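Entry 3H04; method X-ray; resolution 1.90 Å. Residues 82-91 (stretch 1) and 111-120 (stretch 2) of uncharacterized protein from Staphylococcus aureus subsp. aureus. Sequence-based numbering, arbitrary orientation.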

ATOM      1  N   VAL A  82       3.374  -9.760   4.358  1.00 16.69           N
ATOM      2  CA  VAL A  82       2.328  -9.466   3.395  1.00 16.00           C
ATOM      3  C   VAL A  82       1.884 -10.750   2.630  1.00 16.14           C
ATOM      4  O   VAL A  82       0.698 -11.048   2.511  1.00 15.81           O
ATOM      5  CB  VAL A  82       2.819  -8.340   2.421  1.00 16.33           C
ATOM      6  CG1 VAL A  82       1.920  -8.267   1.189  1.00 16.78           C
ATOM      7  CG2 VAL A  82       2.894  -6.972   3.193  1.00 15.75           C
ATOM      8  N   TYR A  83       2.842 -11.519   2.132  1.00 16.66           N
ATOM      9  CA  TYR A  83       2.525 -12.738   1.388  1.00 16.65           C
ATOM     10  C   TYR A  83       1.953 -13.839   2.307  1.00 17.54           C
ATOM     11  O   TYR A  83       1.108 -14.601   1.884  1.00 17.45           O
ATOM     12  CB  TYR A  83       3.764 -13.241   0.641  1.00 17.30           C
ATOM     13  CG  TYR A  83       4.260 -12.418  -0.552  1.00 20.11           C
ATOM     14  CD1 TYR A  83       3.834 -11.113  -0.792  1.00 19.88           C
ATOM     15  CD2 TYR A  83       5.215 -12.960  -1.420  1.00 19.30           C
ATOM     16  CE1 TYR A  83       4.315 -10.395  -1.912  1.00 24.13           C
ATOM     17  CE2 TYR A  83       5.718 -12.259  -2.478  1.00 20.87           C
ATOM     18  CZ  TYR A  83       5.252 -10.993  -2.747  1.00 22.34           C
ATOM     19  OH  TYR A  83       5.751 -10.307  -3.803  1.00 18.98           O
ATOM     20  N   ALA A  84       2.397 -13.912   3.567  1.00 17.68           N
ATOM     21  CA  ALA A  84       1.827 -14.901   4.513  1.00 18.05           C
ATOM     22  C   ALA A  84       0.368 -14.508   4.792  1.00 17.74           C
ATOM     23  O   ALA A  84      -0.493 -15.352   4.808  1.00 17.64           O
ATOM     24  CB  ALA A  84       2.617 -14.982   5.803  1.00 17.38           C
ATOM     25  N   SER A  85       0.087 -13.211   4.921  1.00 17.79           N
ATOM     26  CA  SER A  85      -1.277 -12.766   5.176  1.00 17.80           C
ATOM     27  C   SER A  85      -2.108 -12.937   3.908  1.00 18.70           C
ATOM     28  O   SER A  85      -3.218 -13.501   3.946  1.00 16.66           O
ATOM     29  CB  SER A  85      -1.323 -11.323   5.703  1.00 18.57           C
ATOM     30  OG  SER A  85      -0.545 -11.209   6.908  1.00 22.13           O
ATOM     31  N   PHE A  86      -1.560 -12.496   2.775  1.00 18.93           N
ATOM     32  CA  PHE A  86      -2.255 -12.704   1.518  1.00 17.76           C
ATOM     33  C   PHE A  86      -2.648 -14.165   1.291  1.00 19.11           C
ATOM     34  O   PHE A  86      -3.790 -14.418   0.925  1.00 17.86           O
ATOM     35  CB  PHE A  86      -1.505 -12.184   0.295  1.00 17.99           C
ATOM     36  CG  PHE A  86      -2.312 -12.334  -0.971  1.00 16.76           C
ATOM     37  CD1 PHE A  86      -3.371 -11.475  -1.232  1.00 15.46           C
ATOM     38  CD2 PHE A  86      -2.085 -13.399  -1.832  1.00 18.68           C
ATOM     39  CE1 PHE A  86      -4.144 -11.610  -2.388  1.00 15.53           C
ATOM     40  CE2 PHE A  86      -2.887 -13.562  -2.995  1.00 18.34           C
ATOM     41  CZ  PHE A  86      -3.904 -12.651  -3.263  1.00 17.33           C
ATOM     42  N   ASP A  87      -1.723 -15.111   1.520  1.00 20.10           N
ATOM     43  CA  ASP A  87      -1.984 -16.540   1.236  1.00 20.47           C
ATOM     44  C   ASP A  87      -2.995 -17.143   2.159  1.00 21.08           C
ATOM     45  O   ASP A  87      -3.803 -17.995   1.747  1.00 20.85           O
ATOM     46  CB  ASP A  87      -0.713 -17.373   1.278  1.00 20.57           C
ATOM     47  CG  ASP A  87       0.247 -17.014   0.171  1.00 21.79           C
ATOM     48  OD1 ASP A  87      -0.238 -16.481  -0.848  1.00 22.27           O
ATOM     49  OD2 ASP A  87       1.481 -17.229   0.338  1.00 18.53           O
ATOM     50  N   ALA A  88      -2.965 -16.711   3.402  1.00 19.78           N
ATOM     51  CA  ALA A  88      -3.981 -17.121   4.366  1.00 20.85           C
ATOM     52  C   ALA A  88      -5.339 -16.578   3.924  1.00 20.76           C
ATOM     53  O   ALA A  88      -6.328 -17.272   3.984  1.00 22.45           O
ATOM     54  CB  ALA A  88      -3.629 -16.652   5.754  1.00 18.90           C
ATOM     55  N   ILE A  89      -5.386 -15.348   3.432  1.00 20.96           N
ATOM     56  CA  ILE A  89      -6.660 -14.789   2.929  1.00 21.74           C
ATOM     57  C   ILE A  89      -7.111 -15.457   1.646  1.00 22.92           C
ATOM     58  O   ILE A  89      -8.285 -15.824   1.545  1.00 23.94           O
ATOM     59  CB  ILE A  89      -6.589 -13.231   2.736  1.00 21.11           C
ATOM     60  CG1 ILE A  89      -6.308 -12.553   4.072  1.00 20.16           C
ATOM     61  CG2 ILE A  89      -7.918 -12.675   2.074  1.00 20.75           C
ATOM     62  CD1 ILE A  89      -5.435 -11.206   3.948  1.00 19.71           C
ATOM     63  N   GLN A  90      -6.213 -15.617   0.669  1.00 24.34           N
ATOM     64  CA  GLN A  90      -6.580 -16.260  -0.597  1.00 25.40           C
ATOM     65  C   GLN A  90      -7.149 -17.676  -0.382  1.00 26.51           C
ATOM     66  O   GLN A  90      -8.153 -18.019  -0.991  1.00 24.36           O
ATOM     67  CB  GLN A  90      -5.420 -16.332  -1.599  1.00 26.09           C
ATOM     68  CG  GLN A  90      -5.850 -16.821  -3.019  1.00 28.17           C
ATOM     69  CD  GLN A  90      -4.883 -16.418  -4.169  1.00 32.48           C
ATOM     70  OE1 GLN A  90      -3.646 -16.561  -4.056  1.00 33.23           O
ATOM     71  NE2 GLN A  90      -5.456 -15.944  -5.294  1.00 29.12           N
ATOM     72  N   SER A  91      -6.538 -18.491   0.487  1.00 27.41           N
ATOM     73  CA  SER A  91      -7.066 -19.849   0.694  1.00 28.31           C
ATOM     74  C   SER A  91      -8.532 -19.806   1.166  1.00 29.32           C
ATOM     75  O   SER A  91      -9.315 -20.702   0.849  1.00 29.07           O
ATOM     76  CB  SER A  91      -6.208 -20.630   1.697  1.00 28.28           C
ATOM     77  OG  SER A  91      -6.256 -20.005   2.946  1.00 28.67           O
ATOM     78  N   LEU A 111       1.122  -4.328  -5.681  1.00 14.82           N
ATOM     79  CA  LEU A 111       1.659  -4.653  -6.993  1.00 13.48           C
ATOM     80  C   LEU A 111       2.627  -5.818  -6.937  1.00 14.67           C
ATOM     81  O   LEU A 111       2.656  -6.600  -7.902  1.00 13.63           O
ATOM     82  CB  LEU A 111       2.312  -3.444  -7.636  1.00 13.34           C
ATOM     83  CG  LEU A 111       1.337  -2.350  -8.131  1.00 14.29           C
ATOM     84  CD1 LEU A 111       2.098  -0.998  -8.132  1.00 14.05           C
ATOM     85  CD2 LEU A 111       0.766  -2.689  -9.516  1.00 15.26           C
ATOM     86  N   LEU A 112       3.433  -5.931  -5.860  1.00 14.30           N
ATOM     87  CA  LEU A 112       4.314  -7.123  -5.696  1.00 15.72           C
ATOM     88  C   LEU A 112       3.484  -8.424  -5.637  1.00 16.09           C
ATOM     89  O   LEU A 112       3.819  -9.486  -6.282  1.00 16.13           O
ATOM     90  CB  LEU A 112       5.218  -6.994  -4.465  1.00 14.75           C
ATOM     91  CG  LEU A 112       6.269  -5.853  -4.495  1.00 17.84           C
ATOM     92  CD1 LEU A 112       7.163  -5.815  -3.223  1.00 16.24           C
ATOM     93  CD2 LEU A 112       7.148  -5.984  -5.778  1.00 17.54           C
ATOM     94  N   ILE A 113       2.404  -8.368  -4.867  1.00 15.79           N
ATOM     95  CA  ILE A 113       1.476  -9.496  -4.795  1.00 15.84           C
ATOM     96  C   ILE A 113       0.960  -9.824  -6.222  1.00 16.32           C
ATOM     97  O   ILE A 113       1.014 -10.976  -6.657  1.00 16.79           O
ATOM     98  CB  ILE A 113       0.268  -9.236  -3.899  1.00 16.00           C
ATOM     99  CG1 ILE A 113       0.633  -9.236  -2.388  1.00 16.11           C
ATOM    100  CG2 ILE A 113      -0.775 -10.363  -4.165  1.00 15.05           C
ATOM    101  CD1 ILE A 113      -0.469  -8.664  -1.451  1.00 16.37           C
ATOM    102  N   ALA A 114       0.515  -8.807  -6.956  1.00 16.95           N
ATOM    103  CA  ALA A 114       0.065  -8.987  -8.335  1.00 17.58           C
ATOM    104  C   ALA A 114       1.100  -9.642  -9.262  1.00 17.93           C
ATOM    105  O   ALA A 114       0.717 -10.353 -10.175  1.00 17.26           O
ATOM    106  CB  ALA A 114      -0.462  -7.632  -8.954  1.00 17.55           C
ATOM    107  N   ARG A 115       2.393  -9.415  -9.031  1.00 17.03           N
ATOM    108  CA  ARG A 115       3.416 -10.080  -9.825  1.00 18.06           C
ATOM    109  C   ARG A 115       3.613 -11.530  -9.372  1.00 18.60           C
ATOM    110  O   ARG A 115       3.821 -12.408 -10.196  1.00 17.10           O
ATOM    111  CB  ARG A 115       4.743  -9.304  -9.736  1.00 19.00           C
ATOM    112  CG  ARG A 115       5.879  -9.873 -10.586  1.00 19.00           C
ATOM    113  CD  ARG A 115       7.232  -9.323 -10.173  1.00 20.39           C
ATOM    114  NE  ARG A 115       7.559  -9.620  -8.771  1.00 20.43           N
ATOM    115  CZ  ARG A 115       8.540  -9.036  -8.110  1.00 19.71           C
ATOM    116  NH1 ARG A 115       9.325  -8.156  -8.745  1.00 25.10           N
ATOM    117  NH2 ARG A 115       8.769  -9.336  -6.853  1.00 20.57           N
ATOM    118  N   ASP A 116       3.567 -11.776  -8.058  1.00 18.10           N
ATOM    119  CA  ASP A 116       4.013 -13.055  -7.492  1.00 19.39           C
ATOM    120  C   ASP A 116       2.891 -14.058  -7.158  1.00 19.19           C
ATOM    121  O   ASP A 116       3.158 -15.152  -6.669  1.00 18.22           O
ATOM    122  CB  ASP A 116       4.874 -12.784  -6.252  1.00 19.27           C
ATOM    123  CG  ASP A 116       6.175 -12.076  -6.595  1.00 20.07           C
ATOM    124  OD1 ASP A 116       6.616 -12.144  -7.764  1.00 17.50           O
ATOM    125  OD2 ASP A 116       6.770 -11.453  -5.710  1.00 20.02           O
ATOM    126  N   ARG A 117       1.648 -13.647  -7.355  1.00 18.25           N
ATOM    127  CA  ARG A 117       0.498 -14.494  -7.089  1.00 19.29           C
ATOM    128  C   ARG A 117      -0.421 -14.257  -8.264  1.00 20.43           C
ATOM    129  O   ARG A 117      -0.174 -13.350  -9.053  1.00 21.84           O
ATOM    130  CB  ARG A 117      -0.187 -14.072  -5.816  1.00 18.45           C
ATOM    131  CG  ARG A 117       0.663 -14.247  -4.517  1.00 18.32           C
ATOM    132  CD  ARG A 117       0.910 -15.721  -4.262  1.00 19.86           C
ATOM    133  NE  ARG A 117       1.619 -15.990  -3.016  1.00 21.15           N
ATOM    134  CZ  ARG A 117       2.941 -16.002  -2.882  1.00 19.93           C
ATOM    135  NH1 ARG A 117       3.729 -15.761  -3.929  1.00 20.60           N
ATOM    136  NH2 ARG A 117       3.495 -16.270  -1.693  1.00 21.22           N
ATOM    137  N   ASP A 118      -1.500 -15.011  -8.359  1.00 21.26           N
ATOM    138  CA  ASP A 118      -2.419 -14.859  -9.456  1.00 21.65           C
ATOM    139  C   ASP A 118      -3.683 -14.205  -8.938  1.00 20.17           C
ATOM    140  O   ASP A 118      -4.418 -14.813  -8.168  1.00 20.55           O
ATOM    141  CB  ASP A 118      -2.706 -16.233 -10.082  1.00 24.52           C
ATOM    142  CG  ASP A 118      -1.509 -16.771 -10.858  1.00 29.48           C
ATOM    143  OD1 ASP A 118      -0.869 -15.975 -11.613  1.00 35.36           O
ATOM    144  OD2 ASP A 118      -1.177 -17.972 -10.669  1.00 36.63           O
ATOM    145  N   ILE A 119      -3.895 -12.937  -9.284  1.00 18.47           N
ATOM    146  CA  ILE A 119      -5.071 -12.185  -8.816  1.00 17.44           C
ATOM    147  C   ILE A 119      -5.796 -11.535  -9.979  1.00 18.06           C
ATOM    148  O   ILE A 119      -5.282 -11.507 -11.086  1.00 17.80           O
ATOM    149  CB  ILE A 119      -4.685 -11.122  -7.741  1.00 17.50           C
ATOM    150  CG1 ILE A 119      -3.960  -9.933  -8.335  1.00 16.69           C
ATOM    151  CG2 ILE A 119      -3.862 -11.804  -6.586  1.00 15.59           C
ATOM    152  CD1 ILE A 119      -3.543  -8.913  -7.307  1.00 15.72           C
ATOM    153  N   ASP A 120      -6.959 -10.947  -9.723  1.00 17.75           N
ATOM    154  CA  ASP A 120      -7.821 -10.447 -10.822  1.00 17.31           C
ATOM    155  C   ASP A 120      -7.704  -8.966 -11.148  1.00 16.58           C
ATOM    156  O   ASP A 120      -8.191  -8.495 -12.181  1.00 16.35           O
ATOM    157  CB  ASP A 120      -9.255 -10.822 -10.497  1.00 17.09           C
ATOM    158  CG  ASP A 120      -9.385 -12.308 -10.315  1.00 19.54           C
ATOM    159  OD1 ASP A 120      -9.413 -12.972 -11.338  1.00 19.39           O
ATOM    160  OD2 ASP A 120      -9.349 -12.822  -9.174  1.00 18.44           O
TER

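Ile113 is the apolar centre of this contact. Its CG2 methyl sits over the face of the Phe86 ring, 3.8 Å from the ring centroid and almost exactly on the ring normal, a CH-pi contact. Its CD1 packs 3.6 Å from Val82 CG1, and its CG1 lies 3.9 Å from Tyr83 CE1, so one branched side chain serves three residues within the five from Val82 to Phe86. Beyond the second helix, the chain turns extended at Arg117 and brings Ile119 back to Phe86, CG2 to CZ at 3.4 Å.

The helix axes cross at -63° and approach to 11.0 Å, nearest in CA register at Tyr83 and Ile113. The helices pack directly over a short patch, since they cross steeply and the second ends at Asp116; the loop then extends the contact toward Gln90, whose NE2 donates to Asp118 O at 3.3 Å.

Polar groups close the edge. Tyr83 OH donates a very short hydrogen bond, 2.4 Å, to Asp116 OD2, a carboxylate also held by Arg115 through NE to OD1 at 2.9 Å. Arg117 meets Asp87 side-on in a two-pronged salt bridge, NE to OD1 at 2.9 Å and NH2 to OD2 at 3.0 Å, while its guanidinium face covers Tyr83 CG. Its NH1 binds Asp116 O at 2.9 Å, steadying the arginine where the helix ends.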